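Local coordinates for MYB proto-oncogene protein (Mus musculus, PDB 1GVD) that probably binds DNA through its Myb-type helix-turn-helix repeats to regulate transcription, the chain here being the second repeat, R2, at residues 5-8 with 9-12. The protein carries 1 engineered substitution. Numbering follows the deposited sequence.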
loop_
_atom_site.group_PDB
_atom_site.type_symbol
_atom_site.label_atom_id
_atom_site.label_comp_id
_atom_site.label_asym_id
_atom_site.label_seq_id
_atom_site.Cartn_x
_atom_site.Cartn_y
_atom_site.Cartn_z
ATOM N N PRO A 5 -4.355 -8.566 8.097
ATOM C CA PRO A 5 -3.946 -7.349 8.803
ATOM C C PRO A 5 -2.598 -6.825 8.318
ATOM O O PRO A 5 -1.710 -7.598 7.960
ATOM C CB PRO A 5 -3.888 -7.800 10.261
ATOM C CG PRO A 5 -4.919 -8.882 10.319
ATOM C CD PRO A 5 -4.646 -9.649 9.053
ATOM N N TRP A 6 -2.459 -5.505 8.303
ATOM C CA TRP A 6 -1.220 -4.865 7.880
ATOM C C TRP A 6 -0.240 -4.767 9.039
ATOM O O TRP A 6 -0.630 -4.460 10.166
ATOM C CB TRP A 6 -1.498 -3.451 7.366
ATOM C CG TRP A 6 -2.144 -3.412 6.028
ATOM C CD1 TRP A 6 -3.434 -3.735 5.726
ATOM C CD2 TRP A 6 -1.518 -3.057 4.793
ATOM N NE1 TRP A 6 -3.651 -3.605 4.377
ATOM C CE2 TRP A 6 -2.491 -3.189 3.778
ATOM C CE3 TRP A 6 -0.227 -2.640 4.446
ATOM C CZ2 TRP A 6 -2.213 -2.920 2.434
ATOM C CZ3 TRP A 6 0.050 -2.370 3.109
ATOM C CH2 TRP A 6 -0.941 -2.513 2.120
ATOM N N THR A 7 1.030 -5.035 8.759
ATOM C CA THR A 7 2.070 -4.925 9.774
ATOM C C THR A 7 2.684 -3.532 9.666
ATOM O O THR A 7 2.520 -2.844 8.650
ATOM C CB THR A 7 3.192 -5.948 9.558
ATOM O OG1 THR A 7 3.819 -5.700 8.292
ATOM C CG2 THR A 7 2.642 -7.364 9.588
ATOM N N LYS A 8 3.389 -3.117 10.710
ATOM C CA LYS A 8 4.036 -1.814 10.719
ATOM C C LYS A 8 5.088 -1.747 9.617
ATOM O O LYS A 8 5.336 -0.680 9.053
ATOM C CB LYS A 8 4.692 -1.558 12.079
ATOM C CG LYS A 8 3.721 -1.593 13.247
ATOM C CD LYS A 8 4.452 -1.462 14.575
ATOM C CE LYS A 8 3.487 -1.549 15.746
ATOM N NZ LYS A 8 4.192 -1.448 17.052
ATOM N N GLU A 9 5.709 -2.885 9.311
ATOM C CA GLU A 9 6.726 -2.925 8.268
ATOM C C GLU A 9 6.090 -2.665 6.905
ATOM O O GLU A 9 6.650 -1.943 6.077
ATOM C CB GLU A 9 7.454 -4.278 8.272
ATOM C CG GLU A 9 8.325 -4.516 9.510
ATOM C CD GLU A 9 7.530 -4.913 10.744
ATOM O OE1 GLU A 9 8.060 -4.751 11.866
ATOM O OE2 GLU A 9 6.389 -5.399 10.608
ATOM N N GLU A 10 4.918 -3.252 6.671
ATOM C CA GLU A 10 4.217 -3.042 5.410
ATOM C C GLU A 10 3.792 -1.589 5.270
ATOM O O GLU A 10 3.914 -1.006 4.196
ATOM C CB GLU A 10 2.969 -3.913 5.327
ATOM C CG GLU A 10 3.216 -5.358 4.990
ATOM C CD GLU A 10 1.915 -6.097 4.786
ATOM O OE1 GLU A 10 1.175 -6.278 5.774
ATOM O OE2 GLU A 10 1.625 -6.477 3.634
ATOM N N ASP A 11 3.273 -1.010 6.346
ATOM C CA ASP A 11 2.839 0.383 6.310
ATOM C C ASP A 11 4.007 1.292 5.948
ATOM O O ASP A 11 3.858 2.221 5.149
ATOM C CB ASP A 11 2.267 0.820 7.666
ATOM C CG ASP A 11 0.853 0.319 7.908
ATOM O OD1 ASP A 11 0.136 0.006 6.935
ATOM O OD2 ASP A 11 0.447 0.260 9.090
ATOM N N GLN A 12 5.174 1.034 6.531
ATOM C CA GLN A 12 6.337 1.856 6.239
ATOM C C GLN A 12 6.743 1.715 4.775
ATOM O O GLN A 12 7.082 2.702 4.122
ATOM C CB GLN A 12 7.507 1.476 7.147
ATOM C CG GLN A 12 8.696 2.414 7.014
ATOM C CD GLN A 12 8.361 3.839 7.415
ATOM O OE1 GLN A 12 8.141 4.131 8.591
ATOM N NE2 GLN A 12 8.311 4.732 6.435
HETATM O O HOH W 1 0.096 -1.845 11.167
#
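T7 and E10 trade hydrogen bonds across the first turn of helix 8-21 and give a compact example of the capping box. In one direction, OG1 of T7 accepts from the backbone N of E10 at 3.1 Å. The hydroxyl reaches that N-H because it sits between the T7 backbone N and carbonyl carbon (chi1 62°). In the other direction, the backbone N of T7 donates at 3.2 Å to OE1 of E10, which accepts through its anti lone pair with an N-H...O angle of 161°. Ordinary helical bonding starts at once, with D11 N to T7 O at 3.0 Å and Q12 N to K8 O at 3.1 Å.

The nonpolar contact belongs to W6, whose CE3 meets CB of E10 at 3.6 Å. OD1 of D11, a polar atom, lies obliquely beside the same ring, 3.7 Å from W6 CE3, and the ring plane lies only 12° from that of the D11 carboxylate. A water donates to both W6 O and D11 OD2, closing a further link between loop and helix.

Both acids have a second partner beyond this turn: OE2 of E10 forms a salt bridge with R36, whose guanidinium makes a cation-pi contact with W6, and OD1 of D11 pairs with R44 of helix 38-49. An alanine in place of E10 would probably leave the T7 N-H without its acceptor and R36 without its carboxylate mate. Carboxylates at this N-terminus probably also interact favourably with the helix dipole. The capping bonds thus satisfy N-H groups where the helix begins, while the other oxygen of E10 and the D11 carboxylate link the turn to R36 and to helix 38-49 of the Myb repeat.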